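Local coordinates for protein D-alanyl transferase DltD (Enterococcus faecium TX0133A04, PDB 6PFX) that probably takes part in adding D-alanine to lipoteichoic acid at the cell membrane, as a member of the DltD family within the SGNH-hydrolase clan, at residues Leu72-Pro75 with Gly76-Ser79; Lys135-Pro138 with Ala139-Tyr142; Ser176-Gln179 with Leu180-Gln183; Val296-Lys299 with Trp300-Tyr303; Ile318-Gln321 with Leu322-Gly326. One frame throughout, in Å; residues are numbered along the deposited sequence.

Contact 1 of 5, residues Leu72-Pro75 with Gly76-Ser79; sequences LGAP and GTQS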
# COMPACT_ATOMS: atom_id res chain seq x y z
N LEU A 72 -5.44 5.16 0.55
CA LEU A 72 -4.58 5.57 -0.55
C LEU A 72 -4.08 4.41 -1.40
O LEU A 72 -3.34 4.63 -2.36
CB LEU A 72 -3.42 6.42 -0.04
CG LEU A 72 -3.80 7.80 0.49
CD1 LEU A 72 -2.61 8.47 1.15
CD2 LEU A 72 -4.37 8.69 -0.62
N GLY A 73 -4.48 3.20 -1.10
CA GLY A 73 -4.28 2.12 -2.04
C GLY A 73 -5.50 1.90 -2.93
O GLY A 73 -6.61 2.32 -2.60
N ALA A 74 -5.26 1.24 -4.06
CA ALA A 74 -6.30 0.89 -5.03
C ALA A 74 -5.80 -0.29 -5.84
O ALA A 74 -4.64 -0.71 -5.70
CB ALA A 74 -6.63 2.09 -5.94
N PRO A 75 -6.64 -0.89 -6.68
CA PRO A 75 -6.18 -2.08 -7.41
C PRO A 75 -4.98 -1.75 -8.29
O PRO A 75 -5.05 -0.89 -9.17
CB PRO A 75 -7.41 -2.50 -8.24
CG PRO A 75 -8.55 -1.99 -7.46
CD PRO A 75 -8.09 -0.67 -6.88
N GLY A 76 -3.87 -2.41 -8.02
CA GLY A 76 -2.66 -2.22 -8.78
C GLY A 76 -1.72 -1.15 -8.28
O GLY A 76 -0.68 -0.93 -8.92
N THR A 77 -2.03 -0.47 -7.18
CA THR A 77 -1.07 0.46 -6.59
C THR A 77 -0.02 -0.34 -5.83
O THR A 77 -0.36 -1.10 -4.92
CB THR A 77 -1.72 1.49 -5.66
OG1 THR A 77 -2.41 0.84 -4.59
CG2 THR A 77 -2.69 2.36 -6.44
N GLN A 78 1.25 -0.20 -6.22
CA GLN A 78 2.38 -0.82 -5.54
C GLN A 78 3.32 0.27 -5.03
O GLN A 78 2.91 1.42 -4.87
CB GLN A 78 3.08 -1.84 -6.46
CG GLN A 78 2.10 -2.84 -7.08
CD GLN A 78 2.71 -4.10 -7.73
OE1 GLN A 78 1.96 -4.94 -8.24
NE2 GLN A 78 4.04 -4.23 -7.73
N SER A 79 4.59 -0.07 -4.75
CA SER A 79 5.41 0.86 -3.96
C SER A 79 5.73 2.14 -4.72
O SER A 79 5.73 3.23 -4.13
CB SER A 79 6.70 0.19 -3.48
OG SER A 79 6.40 -0.82 -2.54

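Contact 2 of 5, residues Lys135-Pro138 with Ala139-Tyr142; sequences KVTP and ADRY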
# COMPACT_ATOMS: atom_id res chain seq x y z
N LYS A 135 18.59 18.66 -3.97
CA LYS A 135 19.80 17.93 -4.29
C LYS A 135 19.37 16.56 -4.78
O LYS A 135 18.23 16.13 -4.55
CB LYS A 135 20.71 17.79 -3.07
CG LYS A 135 20.14 16.89 -1.99
CD LYS A 135 21.05 16.85 -0.76
CE LYS A 135 20.53 15.87 0.28
NZ LYS A 135 19.11 16.15 0.65
N VAL A 136 20.28 15.87 -5.43
CA VAL A 136 20.01 14.54 -5.98
C VAL A 136 20.51 13.51 -4.98
O VAL A 136 21.71 13.43 -4.70
CB VAL A 136 20.66 14.37 -7.36
CG1 VAL A 136 20.35 13.00 -7.93
CG2 VAL A 136 20.17 15.46 -8.31
N THR A 137 19.59 12.76 -4.42
CA THR A 137 19.91 11.66 -3.52
C THR A 137 19.88 10.35 -4.27
O THR A 137 19.36 10.27 -5.39
CB THR A 137 18.91 11.60 -2.36
OG1 THR A 137 17.61 11.24 -2.85
CG2 THR A 137 18.83 12.93 -1.64
N PRO A 138 20.42 9.29 -3.69
CA PRO A 138 20.30 7.98 -4.36
C PRO A 138 18.86 7.59 -4.65
O PRO A 138 18.60 6.97 -5.69
CB PRO A 138 21.01 7.03 -3.39
CG PRO A 138 22.01 7.93 -2.66
CD PRO A 138 21.25 9.22 -2.47
N ALA A 139 17.92 7.97 -3.78
CA ALA A 139 16.51 7.71 -4.05
C ALA A 139 16.08 8.37 -5.36
O ALA A 139 15.39 7.75 -6.18
CB ALA A 139 15.64 8.21 -2.90
N ASP A 140 16.48 9.63 -5.57
CA ASP A 140 16.10 10.34 -6.78
C ASP A 140 16.69 9.67 -8.01
O ASP A 140 16.04 9.60 -9.06
CB ASP A 140 16.58 11.80 -6.71
CG ASP A 140 15.95 12.58 -5.57
OD1 ASP A 140 14.73 12.48 -5.35
OD2 ASP A 140 16.69 13.34 -4.89
N ARG A 141 17.95 9.21 -7.90
CA ARG A 141 18.60 8.56 -9.03
C ARG A 141 17.90 7.26 -9.36
O ARG A 141 17.70 6.93 -10.54
CB ARG A 141 20.08 8.33 -8.74
CG ARG A 141 20.87 9.61 -8.50
CD ARG A 141 22.36 9.29 -8.34
NE ARG A 141 22.97 8.98 -9.62
CZ ARG A 141 24.23 8.61 -9.78
NH1 ARG A 141 25.03 8.49 -8.73
NH2 ARG A 141 24.70 8.35 -10.99
N TYR A 142 17.51 6.50 -8.33
CA TYR A 142 16.82 5.24 -8.56
C TYR A 142 15.47 5.48 -9.22
O TYR A 142 15.11 4.81 -10.20
CB TYR A 142 16.65 4.47 -7.24
CG TYR A 142 15.84 3.22 -7.44
CD1 TYR A 142 16.42 2.08 -7.98
CD2 TYR A 142 14.50 3.19 -7.12
CE1 TYR A 142 15.67 0.94 -8.19
CE2 TYR A 142 13.73 2.05 -7.33
CZ TYR A 142 14.33 0.93 -7.86
OH TYR A 142 13.62 -0.22 -8.08

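Contact 3 of 5, residues Ser176-Gln179 with Leu180-Gln183; sequences SLNQ and LRSQ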
# COMPACT_ATOMS: atom_id res chain seq x y z
N SER A 176 16.03 24.40 -17.13
CA SER A 176 15.57 23.14 -17.69
C SER A 176 14.21 22.74 -17.11
O SER A 176 13.28 22.41 -17.86
CB SER A 176 16.61 22.05 -17.42
OG SER A 176 17.82 22.32 -18.11
N LEU A 177 14.09 22.75 -15.78
CA LEU A 177 12.80 22.43 -15.18
C LEU A 177 11.73 23.43 -15.60
O LEU A 177 10.56 23.07 -15.71
CB LEU A 177 12.88 22.41 -13.66
CG LEU A 177 13.87 21.41 -13.06
CD1 LEU A 177 13.97 21.69 -11.57
CD2 LEU A 177 13.42 20.00 -13.32
N ASN A 178 12.12 24.68 -15.83
CA ASN A 178 11.13 25.70 -16.15
C ASN A 178 10.36 25.37 -17.42
O ASN A 178 9.27 25.91 -17.62
CB ASN A 178 11.81 27.06 -16.27
CG ASN A 178 10.82 28.18 -16.44
OD1 ASN A 178 10.02 28.46 -15.54
ND2 ASN A 178 10.86 28.83 -17.59
N GLN A 179 10.91 24.51 -18.28
CA GLN A 179 10.21 24.10 -19.49
C GLN A 179 8.94 23.32 -19.17
O GLN A 179 8.04 23.25 -20.02
CB GLN A 179 11.14 23.27 -20.36
CG GLN A 179 10.59 22.97 -21.73
CD GLN A 179 11.64 22.41 -22.68
OE1 GLN A 179 12.85 22.46 -22.40
NE2 GLN A 179 11.19 21.88 -23.81
N LEU A 180 8.84 22.76 -17.96
CA LEU A 180 7.67 22.03 -17.51
C LEU A 180 6.72 22.88 -16.69
O LEU A 180 5.62 22.43 -16.35
CB LEU A 180 8.10 20.82 -16.65
CG LEU A 180 9.03 19.78 -17.28
CD1 LEU A 180 9.47 18.79 -16.22
CD2 LEU A 180 8.34 19.07 -18.40
N ARG A 181 7.11 24.11 -16.35
CA ARG A 181 6.38 24.86 -15.34
C ARG A 181 4.98 25.25 -15.81
O ARG A 181 4.03 25.23 -15.02
CB ARG A 181 7.17 26.09 -14.93
CG ARG A 181 6.51 26.87 -13.82
CD ARG A 181 7.42 27.99 -13.34
NE ARG A 181 8.20 27.62 -12.16
CZ ARG A 181 9.48 27.23 -12.18
NH1 ARG A 181 10.15 27.15 -13.33
NH2 ARG A 181 10.08 26.92 -11.04
N SER A 182 4.84 25.62 -17.08
CA SER A 182 3.52 25.97 -17.60
C SER A 182 2.57 24.79 -17.50
O SER A 182 1.44 24.92 -17.00
CB SER A 182 3.64 26.45 -19.05
OG SER A 182 2.38 26.93 -19.50
N GLN A 183 3.01 23.61 -17.95
CA GLN A 183 2.19 22.41 -17.83
C GLN A 183 1.89 22.09 -16.37
O GLN A 183 0.76 21.72 -16.02
CB GLN A 183 2.90 21.24 -18.49
CG GLN A 183 2.09 19.95 -18.52
CD GLN A 183 2.82 18.79 -19.20
OE1 GLN A 183 4.04 18.82 -19.39
NE2 GLN A 183 2.07 17.77 -19.58
O HOH W 1 7.11 26.65 -18.68
O HOH W 2 5.34 23.36 -19.75

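Contact 4 of 5, residues Val296-Lys299 with Trp300-Tyr303; sequences VNEK and WSDY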
# COMPACT_ATOMS: atom_id res chain seq x y z
N VAL A 296 -1.39 -15.76 2.67
CA VAL A 296 -2.23 -16.30 1.61
C VAL A 296 -2.99 -17.48 2.20
O VAL A 296 -2.40 -18.30 2.91
CB VAL A 296 -1.40 -16.75 0.39
CG1 VAL A 296 -2.32 -17.44 -0.60
CG2 VAL A 296 -0.72 -15.57 -0.22
N ASN A 297 -4.31 -17.49 1.99
CA ASN A 297 -5.21 -18.55 2.40
C ASN A 297 -4.59 -19.91 2.13
O ASN A 297 -4.29 -20.25 0.99
CB ASN A 297 -6.50 -18.36 1.57
CG ASN A 297 -7.57 -19.39 1.87
OD1 ASN A 297 -7.27 -20.51 2.28
ND2 ASN A 297 -8.82 -19.03 1.61
N GLU A 298 -4.39 -20.69 3.20
CA GLU A 298 -3.69 -21.97 3.06
C GLU A 298 -4.51 -22.99 2.28
O GLU A 298 -3.94 -23.83 1.58
CB GLU A 298 -3.28 -22.53 4.42
CG GLU A 298 -2.20 -23.61 4.31
CD GLU A 298 -1.76 -24.14 5.65
OE1 GLU A 298 -0.92 -25.06 5.67
OE2 GLU A 298 -2.24 -23.62 6.69
N LYS A 299 -5.84 -22.95 2.37
CA LYS A 299 -6.64 -23.87 1.57
C LYS A 299 -6.41 -23.61 0.09
O LYS A 299 -6.36 -24.54 -0.72
CB LYS A 299 -8.12 -23.74 1.92
CG LYS A 299 -8.47 -24.34 3.26
CD LYS A 299 -9.93 -24.13 3.59
CE LYS A 299 -10.23 -24.66 4.99
NZ LYS A 299 -11.60 -24.33 5.46
N TRP A 300 -6.23 -22.34 -0.28
CA TRP A 300 -5.97 -21.97 -1.66
C TRP A 300 -4.54 -22.30 -2.07
O TRP A 300 -4.32 -22.86 -3.14
CB TRP A 300 -6.23 -20.48 -1.85
CG TRP A 300 -6.06 -20.04 -3.25
CD1 TRP A 300 -5.16 -19.13 -3.74
CD2 TRP A 300 -6.80 -20.52 -4.37
NE1 TRP A 300 -5.31 -19.01 -5.10
CE2 TRP A 300 -6.31 -19.85 -5.51
CE3 TRP A 300 -7.85 -21.44 -4.53
CZ2 TRP A 300 -6.83 -20.08 -6.78
CZ3 TRP A 300 -8.35 -21.66 -5.78
CH2 TRP A 300 -7.84 -20.99 -6.89
N SER A 301 -3.54 -21.99 -1.24
CA SER A 301 -2.17 -22.33 -1.61
C SER A 301 -1.97 -23.84 -1.65
O SER A 301 -1.16 -24.33 -2.45
CB SER A 301 -1.16 -21.65 -0.67
OG SER A 301 -1.35 -22.04 0.68
N ASP A 302 -2.68 -24.59 -0.81
CA ASP A 302 -2.63 -26.04 -0.92
C ASP A 302 -3.04 -26.49 -2.32
O ASP A 302 -2.44 -27.40 -2.90
CB ASP A 302 -3.57 -26.68 0.10
CG ASP A 302 -3.02 -26.72 1.52
OD1 ASP A 302 -1.83 -26.42 1.76
OD2 ASP A 302 -3.82 -27.07 2.41
N TYR A 303 -4.06 -25.84 -2.87
CA TYR A 303 -4.56 -26.21 -4.19
C TYR A 303 -3.64 -25.74 -5.31
O TYR A 303 -3.34 -26.50 -6.23
CB TYR A 303 -5.96 -25.64 -4.38
CG TYR A 303 -6.62 -26.04 -5.67
CD1 TYR A 303 -6.93 -27.37 -5.91
CD2 TYR A 303 -6.96 -25.11 -6.63
CE1 TYR A 303 -7.54 -27.75 -7.07
CE2 TYR A 303 -7.58 -25.49 -7.81
CZ TYR A 303 -7.86 -26.82 -8.01
OH TYR A 303 -8.48 -27.25 -9.16

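Contact 5 of 5, residues Ile318-Gln321 with Leu322-Gly326; sequences IKFQ and LNSQG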
# COMPACT_ATOMS: atom_id res chain seq x y z
N ILE A 318 11.64 -8.97 3.74
CA ILE A 318 11.09 -7.63 3.92
C ILE A 318 11.29 -7.13 5.34
O ILE A 318 11.54 -5.94 5.56
CB ILE A 318 9.63 -7.55 3.42
CG1 ILE A 318 9.30 -6.13 2.94
CG2 ILE A 318 8.66 -8.01 4.47
CD1 ILE A 318 10.07 -5.72 1.71
N LYS A 319 11.22 -8.04 6.33
CA LYS A 319 11.46 -7.66 7.72
C LYS A 319 12.92 -7.29 7.95
O LYS A 319 13.20 -6.37 8.73
CB LYS A 319 10.95 -8.74 8.67
CG LYS A 319 9.43 -8.82 8.66
CD LYS A 319 8.85 -9.59 9.84
CE LYS A 319 9.53 -10.91 10.07
NZ LYS A 319 8.77 -11.70 11.08
N PHE A 320 13.86 -7.95 7.27
CA PHE A 320 15.25 -7.51 7.34
C PHE A 320 15.39 -6.09 6.81
O PHE A 320 16.04 -5.24 7.43
CB PHE A 320 16.14 -8.47 6.56
CG PHE A 320 17.58 -8.08 6.54
CD1 PHE A 320 18.08 -7.24 5.56
CD2 PHE A 320 18.44 -8.54 7.52
CE1 PHE A 320 19.43 -6.88 5.56
CE2 PHE A 320 19.77 -8.18 7.52
CZ PHE A 320 20.26 -7.34 6.55
N GLN A 321 14.74 -5.79 5.68
CA GLN A 321 14.85 -4.45 5.11
C GLN A 321 14.26 -3.41 6.05
O GLN A 321 14.81 -2.32 6.22
CB GLN A 321 14.13 -4.40 3.75
CG GLN A 321 14.29 -3.07 2.96
CD GLN A 321 13.80 -3.20 1.52
OE1 GLN A 321 13.49 -4.31 1.07
NE2 GLN A 321 13.70 -2.08 0.81
N LEU A 322 13.14 -3.75 6.69
CA LEU A 322 12.47 -2.85 7.62
C LEU A 322 13.29 -2.69 8.90
O LEU A 322 13.68 -1.58 9.26
CB LEU A 322 11.06 -3.39 7.89
CG LEU A 322 10.07 -3.23 6.73
CD1 LEU A 322 8.79 -4.00 6.95
CD2 LEU A 322 9.72 -1.76 6.51
N ASN A 323 13.56 -3.81 9.58
CA ASN A 323 14.20 -3.77 10.89
C ASN A 323 15.61 -3.20 10.82
O ASN A 323 16.04 -2.47 11.72
CB ASN A 323 14.25 -5.17 11.49
CG ASN A 323 12.89 -5.70 11.87
OD1 ASN A 323 11.94 -4.95 12.10
ND2 ASN A 323 12.80 -7.02 11.98
N SER A 324 16.36 -3.54 9.77
CA SER A 324 17.73 -3.08 9.68
C SER A 324 17.80 -1.56 9.60
O SER A 324 18.86 -0.98 9.88
CB SER A 324 18.44 -3.67 8.46
OG SER A 324 17.93 -3.14 7.25
N GLN A 325 16.72 -0.91 9.19
CA GLN A 325 16.70 0.53 9.03
C GLN A 325 15.89 1.24 10.10
O GLN A 325 15.77 2.47 10.07
CB GLN A 325 16.16 0.87 7.63
CG GLN A 325 16.98 0.23 6.50
CD GLN A 325 16.51 0.69 5.15
OE1 GLN A 325 17.03 1.67 4.59
NE2 GLN A 325 15.52 -0.00 4.60
N GLY A 326 15.37 0.50 11.08
CA GLY A 326 14.69 1.11 12.20
C GLY A 326 13.19 1.03 12.19
O GLY A 326 12.55 1.54 13.12

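Contact 1 of 5, residues Leu72-Pro75 with Gly76-Ser79
Thr77 and Ala74 are joined by two hydrogen bonds, one to the backbone and one to the side chain of Thr77. Thr77 N reaches Ala74 O at 3.0 Å, nearly straight at the hydrogen (173°) though the donor stands above the carbonyl plane. In return Ala74 N gives its hydrogen to Thr77 OG1 at 2.9 Å, again close to linear (167°). The hydroxyl can meet that N-H because chi1 of 59° sets OG1 between the backbone N and the carbonyl carbon of Thr77. The same oxygen is also hydrogen-bonded to Gly44 O, so the turn is tied to the loop that follows strand 39-43.

The backbone bond closes a type II beta turn over Ala74-Thr77, with Pro75 and Gly76 at its two central corners; the positive phi of Gly76 fits the second of them. The turn leads from strand 68-71 of the parallel sheet towards helix 79-89, for which Gln78 is the N-cap residue.

Nonpolar contact is slight: Thr77 CG2 lies 4.0 Å from Ala74 CB. The side chain of Pro75 also touches Ser46, part of a possible Ser-His-Asp triad with His348 and Asp345, while Pro75 O bonds Tyr120 OH.

Contact 2 of 5, residues Lys135-Pro138 with Ala139-Tyr142
Asp140 turns back from the first turn of its helix to meet Thr137, and the two form a capping box. Its CB lies 3.4 Å from Thr137 O. With chi1 at -62°, CG stands beside the backbone N of Asp140, which directs the carboxylate back towards the start of the helix; CG is 3.5 Å from Thr137 OG1. At the tip, OD2 accepts from Thr137 N at 3.0 Å, an almost straight bond (176°) that arrives on the anti side of the carboxylate and 25° out of its plane. A weak bond from Thr137 OG1 reaches the same OD2. The box is closed by the reciprocal bond, also weak: Asp140 N to Thr137 OG1 at 3.4 Å. The other oxygen, OD1, takes a hydrogen bond from Trp129 NE1 and a salt bridge from Arg87, so both oxygens are engaged and the carboxylate has little freedom to rotate.

Next to the box, Val136 CG1 touches Arg141 CG at 3.5 Å, the two side chains crossing at about a right angle. Helix 138-147 thus starts against helix 123-132 through Trp129 and helix 79-89 through Arg87, while Ala139 and Tyr142 pack on helix 271-284, where Tyr142 OH bonds Asp274.

Contact 3 of 5, residues Ser176-Gln179 with Leu180-Gln183
A helical turn at the junction of helices 174-177 and 181-193 brings Asn178 and Arg181, three residues apart, into side-chain contact. The short bond runs from Arg181 NH1 to Asn178 OD1, 2.6 Å. At the acceptor it is well placed, the donor lying in the carbonyl plane on a lone pair of OD1; at the donor it is bent, with an N-H...O angle of 136° and OD1 tilted out of the guanidinium plane. The amide and guanidinium planes are 32° apart, so the groups meet neither flat nor square. Asn178 CB sits at the guanidinium edge, 3.4 Å from Arg181 NH1. Both residues have CG anti to their own backbone N, and the Arg181 chain then bends at chi3 (-96°), which brings the guanidinium back beside Asn178, edge towards it.

The backbone beneath closes by three-residue steps. Leu180 N bonds Leu177 O at 2.8 Å, and Arg181 N bonds Asn178 O at 3.1 Å. Where direct four-residue bonds would continue the spiral, water steps in: one molecule donates to Asn178 O and accepts from Ser182 N at 3.0 Å, and a second joins Gln179 O to Gln183 N in the same way.

Leu180, buried, faces Thr158 and Ile162 of helix 157-167 and Tyr127 and Leu130 of helix 123-132. Asn178 is exposed, and the exposed Gln179 still touches Thr158. The three-residue bonds are of the 3-10 kind, and with the two water bridges they make this a hydrated turn joining two successive helices.

Contact 4 of 5, residues Val296-Lys299 with Trp300-Tyr303
Asn297 O is gripped by the N-H groups of the next helical turn: Ser301 N binds it at 2.9 Å, and Trp300 N adds a weak, strongly bent bond. The side chain of Asn297 caps the same helix start. Its CG lies anti to the backbone N (chi1 180°), which carries OD1 over the first turn, where it accepts weakly from Lys299 N at 2.8 Å and from Trp300 N at 3.3 Å. One amide oxygen thus serves two N-H groups of the first turn, both weakly. The opposite end of that amide, ND2, bonds Phe239 O, which fixes how the amide is turned. Beside it Asn297 CB meets Trp300 CB at 4.0 Å, with the amide and indole planes 64° apart.

One residue further along, Asp302 N bonds Glu298 O at 2.8 Å. The carboxylates of these two residues come close, Glu298 OE1 to Asp302 OD1 at 4.2 Å, probably a mildly unfavourable approach. Ser301 OG has its firmer partner in Gln308 NE2, at the start of the next helix.

Helix 298-304 follows strand 288-293 and precedes helix 308-323; Trp300 packs edge-to-face on Phe239, and Glu298 is backbone-bonded to Ala337, in the loop after strand 330-332.

Contact 5 of 5, residues Ile318-Gln321 with Leu322-Gly326
Regular four-residue backbone bonds run through the last turns of helix 308-323, Leu322 N to Ile318 O at 2.9 Å and Asn323 N to Lys319 O at 2.7 Å, before Gly326 leaves helical angles with a phi of 104°. Ser324 turns its side chain back onto this backbone. With chi1 at 70° its hydroxyl lies between its own N and carbonyl carbon, and OG donates to Phe320 O at 2.8 Å. Ser324 N bonds that oxygen as well, at 2.9 Å, and the two donors come from opposite faces of the carbonyl plane, so the oxygen is held on both sides. Ser324 CB meanwhile sits over one face of the Phe320 ring.

Gln325 supplies a side-chain bond at the end of the helix: its NE2 donates to Gln321 O at 2.9 Å with an angle of 166°. The acceptor lies in the Gln325 amide plane, although the donor stands above the carbonyl plane of Gln321. The two glutamines run side by side in the same direction, their amide planes moderately inclined, and Gln325 NE2 is 3.7 Å from Gln321 CG. Both amides also meet Gln276 of helix 271-284, while Gln321 OE1 bonds Trp386.

Leu322 CG lies 3.3 Å from Ile318 O, and its side chain packs on Phe291 and Ile330 of the central sheet. Gly326 N bonds Asn323 O, closing a type I beta turn, and Gln325 N bonds Leu322 O. Gly326, with its positive phi, ends the helix in a Schellman motif, the C-terminal end of helix 308-323 ahead of strand 330-332.

In the fold
The five contacts follow one another along the chain without interleaving, and none touches another. Contact 1 lies nearest the middle, about 5 Å from the chain's centre, at the C-terminal end of the outer strand 68-71 of the five-stranded parallel sheet and beside the possible catalytic serine. Contacts 2 and 3 lie in the helical region from helix 123-132 to helix 181-193; their centres are about 20 Å apart, and both pack on helix 123-132. Contact 4 lies on the opposite side of the chain's centre, about 51 Å from contact 3 between centres. Contact 5 ends the helix after that of contact 4 and shares helix 271-284 with contacts 1 and 2. Together they mark turns and helix ends around an SGNH-like alpha/beta core.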